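Local coordinates for MarR Like Protein, TVG0766549 (Thermoplasma volcanium, PDB 3LFK), which is of uncertain function, reported as a mechanosensitive channel but built like MarR-type transcriptional regulators with a winged helix-turn-helix, and so probably binds DNA, at residues A[12-17]-A[21-26]; A[29-34]-A[104-109]. One frame throughout, in Å; residues are numbered along the deposited sequence.

Interaction 1: A[12-17]-A[21-26]; sequences VLVKGT and KPVIKG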
ATOM      1  N   VAL A  12       0.354 -11.933  -1.628  1.00 18.75           N
ATOM      2  CA  VAL A  12       1.576 -12.295  -0.942  1.00 20.21           C
ATOM      3  C   VAL A  12       1.865 -13.793  -1.178  1.00 21.94           C
ATOM      4  O   VAL A  12       1.179 -14.672  -0.639  1.00 26.60           O
ATOM      5  CB  VAL A  12       1.483 -12.007   0.566  1.00 21.69           C
ATOM      6  CG1 VAL A  12       2.755 -12.474   1.259  1.00 20.70           C
ATOM      7  CG2 VAL A  12       1.299 -10.505   0.798  1.00 20.39           C
ATOM      8  N   LEU A  13       2.872 -14.064  -2.002  1.00 24.74           N
ATOM      9  CA  LEU A  13       3.266 -15.431  -2.347  1.00 26.83           C
ATOM     10  C   LEU A  13       4.174 -15.997  -1.278  1.00 24.36           C
ATOM     11  O   LEU A  13       4.002 -17.141  -0.840  1.00 28.42           O
ATOM     12  CB  LEU A  13       3.991 -15.438  -3.689  1.00 28.53           C
ATOM     13  CG  LEU A  13       3.062 -15.309  -4.897  1.00 31.97           C
ATOM     14  CD1 LEU A  13       3.872 -15.043  -6.163  1.00 30.93           C
ATOM     15  CD2 LEU A  13       2.235 -16.582  -5.032  1.00 39.89           C
ATOM     16  N   VAL A  14       5.139 -15.192  -0.876  1.00 22.23           N
ATOM     17  CA  VAL A  14       6.075 -15.560   0.176  1.00 27.05           C
ATOM     18  C   VAL A  14       6.319 -14.325   1.029  1.00 27.10           C
ATOM     19  O   VAL A  14       6.737 -13.278   0.526  1.00 24.20           O
ATOM     20  CB  VAL A  14       7.443 -16.020  -0.387  1.00 29.27           C
ATOM     21  CG1 VAL A  14       8.319 -16.529   0.759  1.00 32.79           C
ATOM     22  CG2 VAL A  14       7.252 -17.105  -1.430  1.00 28.88           C
ATOM     23  N   LYS A  15       6.045 -14.439   2.324  1.00 27.72           N
ATOM     24  CA  LYS A  15       6.276 -13.310   3.217  1.00 33.27           C
ATOM     25  C   LYS A  15       7.785 -13.151   3.372  1.00 33.57           C
ATOM     26  O   LYS A  15       8.537 -14.120   3.242  1.00 34.93           O
ATOM     27  CB  LYS A  15       5.622 -13.570   4.582  1.00 30.83           C
ATOM     28  CG  LYS A  15       4.120 -13.833   4.509  1.00 35.09           C
ATOM     29  CD  LYS A  15       3.521 -14.148   5.878  1.00 39.22           C
ATOM     30  CE  LYS A  15       3.462 -12.911   6.735  1.00 44.49           C
ATOM     31  NZ  LYS A  15       2.709 -13.159   7.991  1.00 45.94           N
ATOM     32  N   GLY A  16       8.232 -11.931   3.633  1.00 32.66           N
ATOM     33  CA  GLY A  16       9.650 -11.695   3.813  1.00 27.12           C
ATOM     34  C   GLY A  16      10.143 -12.252   5.142  1.00 36.20           C
ATOM     35  O   GLY A  16       9.391 -12.330   6.110  1.00 33.27           O
ATOM     36  N   THR A  17      11.402 -12.674   5.173  1.00 32.03           N
ATOM     37  CA  THR A  17      12.042 -13.207   6.382  1.00 41.07           C
ATOM     38  C   THR A  17      13.507 -12.824   6.227  1.00 41.48           C
ATOM     39  O   THR A  17      13.905 -12.304   5.187  1.00 42.25           O
ATOM     40  CB  THR A  17      11.950 -14.765   6.518  1.00 36.45           C
ATOM     41  OG1 THR A  17      12.813 -15.387   5.564  1.00 41.78           O
ATOM     42  CG2 THR A  17      10.531 -15.254   6.320  1.00 39.06           C
ATOM     43  N   LYS A  21      13.559 -11.898   0.479  1.00 43.11           N
ATOM     44  CA  LYS A  21      12.753 -10.703   0.249  1.00 39.62           C
ATOM     45  C   LYS A  21      11.336 -11.232  -0.025  1.00 28.78           C
ATOM     46  O   LYS A  21      11.177 -12.391  -0.425  1.00 30.27           O
ATOM     47  CB  LYS A  21      13.296  -9.982  -0.987  1.00 46.38           C
ATOM     48  CG  LYS A  21      12.830  -8.557  -1.155  1.00 57.37           C
ATOM     49  CD  LYS A  21      13.365  -7.667  -0.043  1.00 63.81           C
ATOM     50  CE  LYS A  21      14.884  -7.613  -0.052  1.00 66.25           C
ATOM     51  NZ  LYS A  21      15.407  -6.766   1.056  1.00 67.72           N
ATOM     52  N   PRO A  22      10.287 -10.425   0.202  1.00 31.08           N
ATOM     53  CA  PRO A  22       8.958 -10.982  -0.081  1.00 27.03           C
ATOM     54  C   PRO A  22       8.746 -11.175  -1.577  1.00 25.36           C
ATOM     55  O   PRO A  22       9.371 -10.502  -2.381  1.00 27.66           O
ATOM     56  CB  PRO A  22       8.003  -9.927   0.493  1.00 31.38           C
ATOM     57  CG  PRO A  22       8.790  -8.677   0.414  1.00 39.55           C
ATOM     58  CD  PRO A  22      10.175  -9.098   0.829  1.00 30.63           C
ATOM     59  N   VAL A  23       7.905 -12.130  -1.943  1.00 26.60           N
ATOM     60  CA  VAL A  23       7.590 -12.335  -3.344  1.00 22.90           C
ATOM     61  C   VAL A  23       6.126 -11.950  -3.424  1.00 19.37           C
ATOM     62  O   VAL A  23       5.291 -12.501  -2.700  1.00 21.29           O
ATOM     63  CB  VAL A  23       7.783 -13.790  -3.767  1.00 24.18           C
ATOM     64  CG1 VAL A  23       7.401 -13.953  -5.238  1.00 32.03           C
ATOM     65  CG2 VAL A  23       9.230 -14.177  -3.562  1.00 29.67           C
ATOM     66  N   ILE A  24       5.847 -10.988  -4.302  1.00 20.80           N
ATOM     67  CA  ILE A  24       4.511 -10.424  -4.491  1.00 19.60           C
ATOM     68  C   ILE A  24       3.998 -10.805  -5.883  1.00 19.69           C
ATOM     69  O   ILE A  24       4.764 -10.773  -6.854  1.00 20.85           O
ATOM     70  CB  ILE A  24       4.596  -8.885  -4.400  1.00 19.16           C
ATOM     71  CG1 ILE A  24       5.350  -8.460  -3.122  1.00 17.60           C
ATOM     72  CG2 ILE A  24       3.158  -8.274  -4.425  1.00 18.39           C
ATOM     73  CD1 ILE A  24       4.667  -8.904  -1.822  1.00 20.02           C
ATOM     74  N   LYS A  25       2.720 -11.163  -5.978  1.00 18.34           N
ATOM     75  CA  LYS A  25       2.104 -11.509  -7.250  1.00 16.69           C
ATOM     76  C   LYS A  25       1.964 -10.220  -8.047  1.00 20.66           C
ATOM     77  O   LYS A  25       1.613  -9.168  -7.500  1.00 22.33           O
ATOM     78  CB  LYS A  25       0.712 -12.108  -7.056  1.00 21.93           C
ATOM     79  CG  LYS A  25       0.679 -13.495  -6.454  1.00 34.37           C
ATOM     80  CD  LYS A  25      -0.689 -14.129  -6.728  1.00 44.07           C
ATOM     81  CE  LYS A  25      -0.822 -15.516  -6.111  1.00 57.67           C
ATOM     82  NZ  LYS A  25      -0.786 -15.473  -4.620  1.00 60.89           N
ATOM     83  N   GLY A  26       2.208 -10.306  -9.347  1.00 18.90           N
ATOM     84  CA  GLY A  26       2.152  -9.095 -10.152  1.00 18.99           C
ATOM     85  C   GLY A  26       3.526  -8.443 -10.192  1.00 19.83           C
ATOM     86  O   GLY A  26       4.495  -8.938  -9.596  1.00 21.87           O
TER
HETATM   87  O   HOH W   1      -0.777 -16.877  -2.153  1.00 44.02           O
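Two residues of one strand, Leu13 and Val14, share the single partner Val23 in a short antiparallel beta hairpin, a classic beta bulge. The carbonyl oxygen Val23 O accepts from both Leu13 N (3.0 Å) and Val14 N (3.3 Å). The return bond, Val23 N to Val14 O, is 3.0 Å. The bulge shifts the register by one between the non-hydrogen-bonded pair Val12-Ile24 and the hydrogen-bonded pair Val14-Val23. Val14 and Val23 lie on one face with CB to CB at 4.1 Å, whereas Val12 and Ile24 occupy the other, where both reach Phe78. Leu13, set at the corner, leans over the partner strand instead. Its CG is anti to the carbonyl carbon (chi1 -77°), and with chi2 extended Leu13 CD1 comes to rest 3.8 Å from Val23 CG1. Lys25 then crosses Leu13 at about a right angle, its aliphatic chain packed tightly past the isobutyl group, with CG of Lys25 only 3.4 Å from CG of Leu13. Bent only at its last torsion (chi4 65°), Lys25 hands its ammonium to the carbonyl of Ser10; a water, weakly held, links the same nitrogen to Val12 O, and Leu13 CD2 sits 3.2 Å from Lys25 NZ.

Interaction 2: A[29-34]-A[104-109]; sequences ENNYDM and RVRDEE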
ATOM      1  N   GLU A  29       5.855  -2.576 -12.137  1.00 20.87           N
ATOM      2  CA  GLU A  29       5.515  -1.734 -13.276  1.00 24.50           C
ATOM      3  C   GLU A  29       4.007  -1.525 -13.437  1.00 26.09           C
ATOM      4  O   GLU A  29       3.582  -0.507 -13.984  1.00 27.39           O
ATOM      5  CB  GLU A  29       6.105  -2.310 -14.568  1.00 26.08           C
ATOM      6  CG  GLU A  29       6.309  -3.803 -14.524  1.00 43.92           C
ATOM      7  CD  GLU A  29       7.721  -4.166 -14.078  1.00 50.97           C
ATOM      8  OE1 GLU A  29       8.623  -4.170 -14.946  1.00 53.27           O
ATOM      9  OE2 GLU A  29       7.933  -4.430 -12.869  1.00 29.16           O
ATOM     10  N   ASN A  30       3.194  -2.462 -12.964  1.00 18.44           N
ATOM     11  CA  ASN A  30       1.734  -2.290 -13.086  1.00 16.96           C
ATOM     12  C   ASN A  30       1.117  -2.224 -11.683  1.00 18.22           C
ATOM     13  O   ASN A  30      -0.039  -2.622 -11.483  1.00 19.75           O
ATOM     14  CB  ASN A  30       1.101  -3.449 -13.879  1.00 18.26           C
ATOM     15  CG  ASN A  30      -0.286  -3.104 -14.408  1.00 24.67           C
ATOM     16  OD1 ASN A  30      -0.623  -1.921 -14.581  1.00 25.21           O
ATOM     17  ND2 ASN A  30      -1.087  -4.125 -14.677  1.00 25.73           N
ATOM     18  N   ASN A  31       1.895  -1.708 -10.729  1.00 17.40           N
ATOM     19  CA  ASN A  31       1.445  -1.555  -9.349  1.00 15.44           C
ATOM     20  C   ASN A  31       0.891  -2.845  -8.762  1.00 17.73           C
ATOM     21  O   ASN A  31      -0.050  -2.811  -7.977  1.00 17.01           O
ATOM     22  CB  ASN A  31       0.366  -0.458  -9.261  1.00 16.71           C
ATOM     23  CG  ASN A  31       0.943   0.948  -9.406  1.00 22.11           C
ATOM     24  OD1 ASN A  31       2.069   1.213  -8.986  1.00 25.46           O
ATOM     25  ND2 ASN A  31       0.150   1.858  -9.968  1.00 25.79           N
ATOM     26  N   TYR A  32       1.487  -3.973  -9.142  1.00 16.06           N
ATOM     27  CA  TYR A  32       1.073  -5.293  -8.650  1.00 16.70           C
ATOM     28  C   TYR A  32      -0.403  -5.532  -8.873  1.00 16.46           C
ATOM     29  O   TYR A  32      -1.061  -6.143  -8.049  1.00 17.52           O
ATOM     30  CB  TYR A  32       1.418  -5.430  -7.154  1.00 16.31           C
ATOM     31  CG  TYR A  32       2.856  -5.070  -6.822  1.00 17.40           C
ATOM     32  CD1 TYR A  32       3.187  -3.785  -6.371  1.00 17.79           C
ATOM     33  CD2 TYR A  32       3.889  -6.000  -6.975  1.00 19.95           C
ATOM     34  CE1 TYR A  32       4.497  -3.440  -6.080  1.00 19.89           C
ATOM     35  CE2 TYR A  32       5.224  -5.660  -6.675  1.00 19.96           C
ATOM     36  CZ  TYR A  32       5.505  -4.378  -6.227  1.00 22.98           C
ATOM     37  OH  TYR A  32       6.791  -4.005  -5.879  1.00 26.34           O
ATOM     38  N   ASP A  33      -0.908  -5.028  -9.991  1.00 16.87           N
ATOM     39  CA  ASP A  33      -2.304  -5.175 -10.385  1.00 19.26           C
ATOM     40  C   ASP A  33      -3.329  -4.455  -9.523  1.00 18.37           C
ATOM     41  O   ASP A  33      -4.530  -4.698  -9.639  1.00 23.54           O
ATOM     42  CB  ASP A  33      -2.662  -6.660 -10.514  1.00 18.61           C
ATOM     43  CG  ASP A  33      -1.784  -7.364 -11.511  1.00 26.65           C
ATOM     44  OD1 ASP A  33      -1.814  -6.949 -12.688  1.00 33.87           O
ATOM     45  OD2 ASP A  33      -1.074  -8.302 -11.116  1.00 29.27           O
ATOM     46  N   MET A  34      -2.877  -3.565  -8.657  1.00 16.17           N
ATOM     47  CA  MET A  34      -3.803  -2.791  -7.852  1.00 16.48           C
ATOM     48  C   MET A  34      -4.374  -1.677  -8.706  1.00 17.12           C
ATOM     49  O   MET A  34      -3.724  -1.194  -9.643  1.00 21.75           O
ATOM     50  CB  MET A  34      -3.084  -2.155  -6.656  1.00 17.26           C
ATOM     51  CG  MET A  34      -2.664  -3.176  -5.574  1.00 16.53           C
ATOM     52  SD  MET A  34      -1.981  -2.325  -4.148  1.00 19.07           S
ATOM     53  CE  MET A  34      -0.288  -2.002  -4.731  1.00 20.46           C
ATOM     54  N   ARG A 104       6.772   3.945  -3.865  1.00 22.00           N
ATOM     55  CA  ARG A 104       7.228   5.304  -3.528  1.00 22.32           C
ATOM     56  C   ARG A 104       8.569   5.589  -4.186  1.00 24.70           C
ATOM     57  O   ARG A 104       8.772   6.662  -4.745  1.00 24.59           O
ATOM     58  CB  ARG A 104       7.388   5.466  -2.020  1.00 22.59           C
ATOM     59  CG  ARG A 104       6.098   5.642  -1.257  1.00 30.64           C
ATOM     60  CD  ARG A 104       6.405   5.918   0.211  1.00 39.35           C
ATOM     61  NE  ARG A 104       7.062   7.214   0.399  1.00 51.40           N
ATOM     62  CZ  ARG A 104       7.632   7.616   1.532  1.00 58.07           C
ATOM     63  NH1 ARG A 104       7.641   6.826   2.598  1.00 61.83           N
ATOM     64  NH2 ARG A 104       8.182   8.822   1.608  1.00 59.15           N
ATOM     65  N   VAL A 105       9.483   4.635  -4.094  1.00 22.10           N
ATOM     66  CA  VAL A 105      10.806   4.819  -4.704  1.00 22.53           C
ATOM     67  C   VAL A 105      10.715   4.928  -6.218  1.00 27.09           C
ATOM     68  O   VAL A 105      11.353   5.808  -6.825  1.00 23.76           O
ATOM     69  CB  VAL A 105      11.749   3.686  -4.300  1.00 25.50           C
ATOM     70  CG1 VAL A 105      13.027   3.741  -5.128  1.00 28.21           C
ATOM     71  CG2 VAL A 105      12.060   3.808  -2.808  1.00 26.03           C
ATOM     72  N   ARG A 106       9.919   4.070  -6.852  1.00 23.32           N
ATOM     73  CA  ARG A 106       9.772   4.153  -8.310  1.00 22.22           C
ATOM     74  C   ARG A 106       9.235   5.539  -8.680  1.00 24.14           C
ATOM     75  O   ARG A 106       9.723   6.194  -9.616  1.00 24.05           O
ATOM     76  CB  ARG A 106       8.797   3.082  -8.815  1.00 23.19           C
ATOM     77  CG  ARG A 106       8.494   3.143 -10.312  1.00 28.63           C
ATOM     78  CD  ARG A 106       7.179   2.445 -10.587  1.00 37.93           C
ATOM     79  NE  ARG A 106       6.068   3.207 -10.025  1.00 28.90           N
ATOM     80  CZ  ARG A 106       4.861   2.705  -9.778  1.00 25.21           C
ATOM     81  NH1 ARG A 106       4.600   1.434 -10.033  1.00 33.18           N
ATOM     82  NH2 ARG A 106       3.911   3.481  -9.288  1.00 24.86           N
ATOM     83  N   ASP A 107       8.217   5.987  -7.951  1.00 25.12           N
ATOM     84  CA  ASP A 107       7.619   7.288  -8.230  1.00 23.89           C
ATOM     85  C   ASP A 107       8.620   8.431  -8.057  1.00 23.72           C
ATOM     86  O   ASP A 107       8.656   9.357  -8.870  1.00 27.60           O
ATOM     87  CB  ASP A 107       6.409   7.528  -7.317  1.00 23.83           C
ATOM     88  CG  ASP A 107       5.220   6.654  -7.678  1.00 26.73           C
ATOM     89  OD1 ASP A 107       5.250   5.978  -8.730  1.00 26.46           O
ATOM     90  OD2 ASP A 107       4.240   6.666  -6.896  1.00 25.81           O
ATOM     91  N   GLU A 108       9.417   8.357  -7.005  1.00 23.71           N
ATOM     92  CA  GLU A 108      10.408   9.404  -6.725  1.00 24.71           C
ATOM     93  C   GLU A 108      11.524   9.401  -7.772  1.00 28.12           C
ATOM     94  O   GLU A 108      12.023  10.467  -8.148  1.00 24.86           O
ATOM     95  CB  GLU A 108      10.966   9.192  -5.328  1.00 24.40           C
ATOM     96  CG  GLU A 108      12.058  10.173  -4.878  1.00 30.01           C
ATOM     97  CD  GLU A 108      11.665  11.634  -4.998  1.00 43.26           C
ATOM     98  OE1 GLU A 108      10.496  11.972  -4.707  1.00 36.42           O
ATOM     99  OE2 GLU A 108      12.547  12.452  -5.371  1.00 41.05           O
ATOM    100  N   GLU A 109      11.940   8.221  -8.226  1.00 25.30           N
ATOM    101  CA  GLU A 109      12.982   8.161  -9.265  1.00 23.89           C
ATOM    102  C   GLU A 109      12.474   8.869 -10.513  1.00 28.66           C
ATOM    103  O   GLU A 109      13.229   9.570 -11.202  1.00 29.81           O
ATOM    104  CB  GLU A 109      13.346   6.700  -9.590  1.00 23.31           C
ATOM    105  CG  GLU A 109      13.986   6.007  -8.412  1.00 30.51           C
ATOM    106  CD  GLU A 109      14.310   4.554  -8.659  1.00 41.95           C
ATOM    107  OE1 GLU A 109      13.487   3.864  -9.296  1.00 41.94           O
ATOM    108  OE2 GLU A 109      15.380   4.095  -8.199  1.00 41.98           O
TER
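Arg106 reaches from its helix to the side-chain amide of Asn31 and grips a single oxygen with the end of its guanidinium. Arg106 NH1 stands 2.7 Å from Asn31 OD1 and Arg106 NH2 2.9 Å from the same atom, a forked, end-on pair of hydrogen bonds. The oxygen lies close to the guanidinium plane, but the amide is rotated 48° against it, so the two donors are not equivalent: NH2 meets a lone pair in the carbonyl plane, whereas NH1 approaches from above that plane. With CG anti to the backbone N and a bend at chi3 (69°), the side chain brings its guanidinium alongside Asp107, the next residue on the helix. There NE and NH2 approach side-on from one face of the carboxylate, the salt bridge from Arg106 NH2 to Asp107 OD1 measuring 2.9 Å. NH2 thus serves both acceptors, and carboxylate and amide together fix the rotation of the group. A weak bond joins NH1 to Leu28 O. The contact ties the loop between strand 23-24 and helix 36-47 to the long helix 94-116, with Asn31 also touching Val39 of helix 36-47, while Tyr32 and Met34 pack on Val99 of helix 94-116.

Interactions 1 and 2 follow one another along the chain, the hairpin closing before the loop 29-34 opens, and their centres lie about 16 Å apart. They nevertheless touch: Ile24 CG2 approaches Tyr32 CD2 at 3.5 Å, and Gly26 packs near Asp33. Helix 94-116 is common to both, since Glu95 and Phe98 meet the hairpin near the start of that helix while interaction 2 uses residues further along it. The example illustrates how a local contact and one spanning 69 intervening residues can meet the same helix. The same chain also holds the three-stranded antiparallel sheet 51-53, 87-92, 79-84, consistent with the wing and helix-turn-helix of a MarR-like fold.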